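Local coordinates for protein fatty acid amide hydrolase (Candida albicans, PDB 6KVR) that probably hydrolyses monocarboxylic acid amides to the carboxylate and ammonium, as a member of the amidase family of serine hydrolases, at residues Q203-M208 / E413-L418; F117-M122 / N215-T220. One frame throughout, in Å; residues are numbered along the deposited sequence.

How the interactions relate
Interactions 1 and 2 tie the two ends of one long loop, which runs from strand 199-201 to strand 221-222, to different parts of the amidase fold. Their centres lie about 13 Å apart, on the same side of the chain's centre. The segments alternate along the sequence: 117-122, 203-208, 215-220, then 413-418. Asn215 joins the two contacts directly, its ND2 making probable hydrogen bonds to Glu413 OE1 at 2.8 Å and to Pro414 O at 3.0 Å. The loop carries Leu207, a predicted substrate-binding residue, so both contacts anchor a loop that passes the predicted catalytic centre, the Met208 side chain lying about 6 Å from that of Ser257, the predicted acyl-ester nucleophile.

Interaction 1. Residues Q203-M208 / E413-L418; sequences QPQTLM and EPLTKL
The loop after strand 199-201, which carries the predicted substrate-binding Leu207, is fastened to the lead-in of helix 417-423 by one buried glutamine amide. Gln205 reaches across with CG anti to the backbone N (chi1 171°) and an extended chain, and all three direct hydrogen bonds use its amide. Gln205 OE1 accepts from Thr416 N at 2.9 Å, in the carbonyl plane and on a lone pair. Gln205 NE2 gives one hydrogen to Pro414 O at 3.0 Å, nearly straight at 172°, and the other to Glu413 OE1 at 2.6 Å. Both acceptors lie in the amide plane, so the bonds define its rotation. Gln205 and Glu413 meet tip to tip with planes 66° apart, and NE2 comes to OE1 from above the carboxylate. That short bond to a carboxylate whose OE1 also takes Asn215 ND2 and whose OE2 takes Val173 N would be expected to polarise the amide. Thr206 forms an ST turn, its OG1 accepting from Met208 N at 3.2 Å. A water bridges Met208 O and Leu418 O. Gln205 OE1 also pairs with Thr419 of helix 417-423, Leu408 of helix 402-409 packs on Gln205, and Tyr23 of helix 20-40 touches Glu413 and Pro414.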
loop_
_atom_site.group_PDB
_atom_site.type_symbol
_atom_site.label_atom_id
_atom_site.label_comp_id
_atom_site.label_asym_id
_atom_site.label_seq_id
_atom_site.Cartn_x
_atom_site.Cartn_y
_atom_site.Cartn_z
ATOM N N GLN A 203 -19.218 10.901 -17.221
ATOM C CA GLN A 203 -17.772 10.934 -17.083
ATOM C C GLN A 203 -17.192 11.170 -18.470
ATOM O O GLN A 203 -17.826 10.825 -19.469
ATOM C CB GLN A 203 -17.252 9.616 -16.497
ATOM C CG GLN A 203 -17.528 8.455 -17.429
ATOM C CD GLN A 203 -17.894 7.180 -16.716
ATOM O OE1 GLN A 203 -17.802 7.080 -15.487
ATOM N NE2 GLN A 203 -18.334 6.193 -17.485
ATOM N N PRO A 204 -16.020 11.765 -18.567
ATOM C CA PRO A 204 -15.408 11.969 -19.882
ATOM C C PRO A 204 -14.861 10.680 -20.479
ATOM O O PRO A 204 -14.527 9.727 -19.772
ATOM C CB PRO A 204 -14.270 12.949 -19.583
ATOM C CG PRO A 204 -13.905 12.604 -18.136
ATOM C CD PRO A 204 -15.247 12.388 -17.485
ATOM N N GLN A 205 -14.770 10.669 -21.811
ATOM C CA GLN A 205 -13.938 9.697 -22.510
ATOM C C GLN A 205 -12.503 9.720 -21.970
ATOM O O GLN A 205 -11.897 10.791 -21.829
ATOM C CB GLN A 205 -13.976 10.025 -24.004
ATOM C CG GLN A 205 -13.021 9.262 -24.893
ATOM C CD GLN A 205 -12.854 9.970 -26.242
ATOM O OE1 GLN A 205 -12.160 10.987 -26.344
ATOM N NE2 GLN A 205 -13.500 9.446 -27.269
ATOM N N THR A 206 -11.970 8.527 -21.673
ATOM C CA THR A 206 -10.666 8.176 -21.080
ATOM C C THR A 206 -10.648 8.351 -19.564
ATOM O O THR A 206 -9.703 7.875 -18.923
ATOM C CB THR A 206 -9.444 8.941 -21.652
ATOM O OG1 THR A 206 -9.379 10.277 -21.116
ATOM C CG2 THR A 206 -9.453 8.999 -23.181
ATOM N N LEU A 207 -11.644 9.008 -18.963
ATOM C CA LEU A 207 -11.685 9.279 -17.521
ATOM C C LEU A 207 -10.534 10.164 -17.068
ATOM O O LEU A 207 -10.184 10.161 -15.900
ATOM C CB LEU A 207 -11.671 7.988 -16.689
ATOM C CG LEU A 207 -12.697 6.936 -17.081
ATOM C CD1 LEU A 207 -12.656 5.742 -16.120
ATOM C CD2 LEU A 207 -14.078 7.561 -17.132
HETATM N N MSE A 208 -9.902 10.887 -17.978
HETATM C CA MSE A 208 -8.763 11.734 -17.641
HETATM C C MSE A 208 -8.985 13.163 -18.149
HETATM O O MSE A 208 -8.127 13.744 -18.814
HETATM C CB MSE A 208 -7.472 11.136 -18.229
HETATM C CG MSE A 208 -7.096 9.763 -17.662
HETATM SE SE MSE A 208 -6.590 10.029 -15.745
HETATM C CE MSE A 208 -4.740 10.710 -16.094
ATOM N N GLU A 413 -13.578 5.246 -32.030
ATOM C CA GLU A 413 -14.395 6.420 -31.738
ATOM C C GLU A 413 -13.567 7.699 -31.852
ATOM O O GLU A 413 -12.357 7.684 -31.604
ATOM C CB GLU A 413 -15.000 6.324 -30.327
ATOM C CG GLU A 413 -13.972 6.215 -29.171
ATOM C CD GLU A 413 -14.608 6.397 -27.773
ATOM O OE1 GLU A 413 -15.176 7.486 -27.496
ATOM O OE2 GLU A 413 -14.546 5.449 -26.945
ATOM N N PRO A 414 -14.195 8.826 -32.220
ATOM C CA PRO A 414 -13.422 10.061 -32.414
ATOM C C PRO A 414 -12.864 10.585 -31.094
ATOM O O PRO A 414 -13.531 10.562 -30.057
ATOM C CB PRO A 414 -14.443 11.039 -33.024
ATOM C CG PRO A 414 -15.785 10.480 -32.690
ATOM C CD PRO A 414 -15.615 8.991 -32.599
ATOM N N LEU A 415 -11.626 11.063 -31.152
ATOM C CA LEU A 415 -10.958 11.585 -29.966
ATOM C C LEU A 415 -11.506 12.958 -29.583
ATOM O O LEU A 415 -11.624 13.856 -30.421
ATOM C CB LEU A 415 -9.459 11.670 -30.220
ATOM C CG LEU A 415 -8.785 10.298 -30.359
ATOM C CD1 LEU A 415 -7.294 10.464 -30.552
ATOM C CD2 LEU A 415 -9.062 9.431 -29.144
ATOM N N THR A 416 -11.851 13.108 -28.310
ATOM C CA THR A 416 -12.242 14.392 -27.742
ATOM C C THR A 416 -11.023 15.317 -27.596
ATOM O O THR A 416 -9.869 14.872 -27.557
ATOM C CB THR A 416 -12.936 14.112 -26.405
ATOM O OG1 THR A 416 -14.303 13.725 -26.652
ATOM C CG2 THR A 416 -12.832 15.249 -25.422
ATOM N N LYS A 417 -11.286 16.624 -27.539
ATOM C CA LYS A 417 -10.206 17.604 -27.419
ATOM C C LYS A 417 -9.361 17.371 -26.164
ATOM O O LYS A 417 -8.125 17.338 -26.226
ATOM C CB LYS A 417 -10.784 19.025 -27.412
ATOM C CG LYS A 417 -9.728 20.099 -27.175
ATOM C CD LYS A 417 -10.329 21.480 -26.994
ATOM C CE LYS A 417 -9.337 22.385 -26.277
ATOM N NZ LYS A 417 -9.978 23.644 -25.842
ATOM N N LEU A 418 -10.004 17.239 -25.009
ATOM C CA LEU A 418 -9.202 17.044 -23.803
ATOM C C LEU A 418 -8.633 15.637 -23.708
ATOM O O LEU A 418 -7.778 15.397 -22.853
ATOM C CB LEU A 418 -10.012 17.389 -22.542
ATOM C CG LEU A 418 -10.259 18.903 -22.402
ATOM C CD1 LEU A 418 -10.920 19.282 -21.075
ATOM C CD2 LEU A 418 -8.953 19.710 -22.627
HETATM O O HOH W 1 -7.689 16.198 -20.009
#

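Interaction 2. Residues F117-M122 / N215-T220; sequences FTNCAM and NFTGLT
Asn119, Thr217 and Thr220 have the most surface buried where the end of helix 100-118 meets the loop 215-220. Asn119 is the first residue to leave the helix, with positive phi (65°), and its side chain points across with CG anti to the backbone N. Asn119 ND2 grips two carbonyls of the facing turn: Thr217 O at 2.7 Å, bent at 144°, and Leu219 O at 2.9 Å, almost straight at 171°. Both oxygens lie in the amide plane of Asn119, whereas ND2 sits above the plane of each carbonyl. One amide group thus clamps the bend around Gly218, where a side chain would collide with the preceding carbonyl oxygen. Thr220 OG1, anti to its carbonyl carbon, donates to Asn119 O at 2.9 Å and is also bonded to Ser202, which fixes the side chain's rotation. Thr220 CG2 packs against Cys120 CA at 3.7 Å, and Thr220 CA makes a CA-H...O contact with Thr118 O at 3.3 Å. Thr217 CG2, anti to its carbonyl carbon, lies 4.0 Å from CE of the selenomethionine Met122. The Met122 chain, bent at its second and third torsions, crosses Phe216 at about a right angle and brings CE to 3.5 Å from Phe216 CB. This Met122 side chain is about 8 Å from that of Lys158, a predicted charge-relay residue. Ala239 of helix 235-243 packs on Thr118, Cys120 and Thr220, while helix 20-40 brings Leu38 to Thr217 and Tyr34 to Met122. Backbone hydrogen bonds join Cys120 to Ser202 and Met122 to Arg200 of strand 199-201.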
loop_
_atom_site.group_PDB
_atom_site.type_symbol
_atom_site.label_atom_id
_atom_site.label_comp_id
_atom_site.label_asym_id
_atom_site.label_seq_id
_atom_site.Cartn_x
_atom_site.Cartn_y
_atom_site.Cartn_z
ATOM N N PHE A 117 -31.517 19.871 -16.872
ATOM C CA PHE A 117 -30.723 21.089 -16.956
ATOM C C PHE A 117 -29.234 20.818 -17.173
ATOM O O PHE A 117 -28.609 21.495 -17.992
ATOM C CB PHE A 117 -30.922 21.920 -15.688
ATOM C CG PHE A 117 -32.233 22.672 -15.653
ATOM C CD1 PHE A 117 -32.344 23.933 -16.235
ATOM C CD2 PHE A 117 -33.355 22.121 -15.042
ATOM C CE1 PHE A 117 -33.555 24.635 -16.197
ATOM C CE2 PHE A 117 -34.553 22.804 -15.000
ATOM C CZ PHE A 117 -34.657 24.065 -15.581
ATOM N N THR A 118 -28.636 19.851 -16.461
ATOM C CA THR A 118 -27.190 19.690 -16.507
ATOM C C THR A 118 -26.695 18.550 -17.397
ATOM O O THR A 118 -25.500 18.528 -17.712
ATOM C CB THR A 118 -26.636 19.472 -15.099
ATOM O OG1 THR A 118 -27.156 18.239 -14.582
ATOM C CG2 THR A 118 -27.014 20.642 -14.187
ATOM N N ASN A 119 -27.557 17.609 -17.797
ATOM C CA ASN A 119 -27.159 16.449 -18.612
ATOM C C ASN A 119 -26.200 15.542 -17.835
ATOM O O ASN A 119 -25.259 14.970 -18.388
ATOM C CB ASN A 119 -26.553 16.880 -19.955
ATOM C CG ASN A 119 -26.478 15.736 -20.969
ATOM O OD1 ASN A 119 -27.425 14.964 -21.128
ATOM N ND2 ASN A 119 -25.341 15.632 -21.667
ATOM N N CYS A 120 -26.465 15.395 -16.538
ATOM C CA CYS A 120 -25.586 14.694 -15.618
ATOM C C CYS A 120 -25.767 13.172 -15.584
ATOM O O CYS A 120 -24.895 12.487 -15.038
ATOM C CB CYS A 120 -25.780 15.253 -14.205
ATOM S SG CYS A 120 -27.475 15.077 -13.615
ATOM N N ALA A 121 -26.841 12.613 -16.146
ATOM C CA ALA A 121 -27.067 11.169 -16.102
ATOM C C ALA A 121 -26.606 10.482 -17.389
ATOM O O ALA A 121 -26.718 11.049 -18.482
ATOM C CB ALA A 121 -28.546 10.855 -15.856
HETATM N N MSE A 122 -26.082 9.253 -17.254
HETATM C CA MSE A 122 -25.853 8.372 -18.412
HETATM C C MSE A 122 -26.881 7.249 -18.478
HETATM O O MSE A 122 -27.140 6.691 -19.548
HETATM C CB MSE A 122 -24.453 7.734 -18.395
HETATM C CG MSE A 122 -23.319 8.668 -18.082
HETATM SE SE MSE A 122 -21.644 8.243 -19.062
HETATM C CE MSE A 122 -22.557 8.031 -20.757
ATOM N N ASN A 215 -18.541 10.592 -26.047
ATOM C CA ASN A 215 -19.282 10.308 -27.268
ATOM C C ASN A 215 -20.657 9.702 -27.024
ATOM O O ASN A 215 -21.345 9.384 -27.994
ATOM C CB ASN A 215 -18.474 9.373 -28.174
ATOM C CG ASN A 215 -17.425 10.121 -28.970
ATOM O OD1 ASN A 215 -17.709 11.176 -29.542
ATOM N ND2 ASN A 215 -16.206 9.600 -28.992
ATOM N N PHE A 216 -21.072 9.510 -25.772
ATOM C CA PHE A 216 -22.411 8.977 -25.520
ATOM C C PHE A 216 -23.424 10.111 -25.355
ATOM O O PHE A 216 -24.404 10.185 -26.096
ATOM C CB PHE A 216 -22.435 8.097 -24.263
ATOM C CG PHE A 216 -21.628 6.831 -24.349
ATOM C CD1 PHE A 216 -20.256 6.844 -24.141
ATOM C CD2 PHE A 216 -22.256 5.605 -24.534
ATOM C CE1 PHE A 216 -19.515 5.658 -24.170
ATOM C CE2 PHE A 216 -21.519 4.424 -24.559
ATOM C CZ PHE A 216 -20.152 4.454 -24.374
ATOM N N THR A 217 -23.183 11.004 -24.397
ATOM C CA THR A 217 -24.130 12.046 -24.014
ATOM C C THR A 217 -23.601 13.467 -24.170
ATOM O O THR A 217 -24.329 14.408 -23.832
ATOM C CB THR A 217 -24.546 11.863 -22.547
ATOM O OG1 THR A 217 -23.371 11.912 -21.711
ATOM C CG2 THR A 217 -25.255 10.522 -22.357
ATOM N N GLY A 218 -22.352 13.654 -24.613
ATOM C CA GLY A 218 -21.836 15.009 -24.823
ATOM C C GLY A 218 -21.286 15.622 -23.546
ATOM O O GLY A 218 -20.488 14.998 -22.841
ATOM N N LEU A 219 -21.705 16.849 -23.240
ATOM C CA LEU A 219 -21.168 17.613 -22.119
ATOM C C LEU A 219 -22.153 17.676 -20.959
ATOM O O LEU A 219 -23.371 17.755 -21.153
ATOM C CB LEU A 219 -20.819 19.047 -22.539
ATOM C CG LEU A 219 -19.896 19.248 -23.728
ATOM C CD1 LEU A 219 -19.986 20.691 -24.263
ATOM C CD2 LEU A 219 -18.457 18.866 -23.349
ATOM N N THR A 220 -21.611 17.676 -19.747
ATOM C CA THR A 220 -22.391 17.897 -18.528
ATOM C C THR A 220 -22.081 19.289 -17.992
ATOM O O THR A 220 -20.920 19.700 -17.980
ATOM C CB THR A 220 -22.078 16.810 -17.489
ATOM O OG1 THR A 220 -22.476 15.542 -18.027
ATOM C CG2 THR A 220 -22.798 17.050 -16.142
#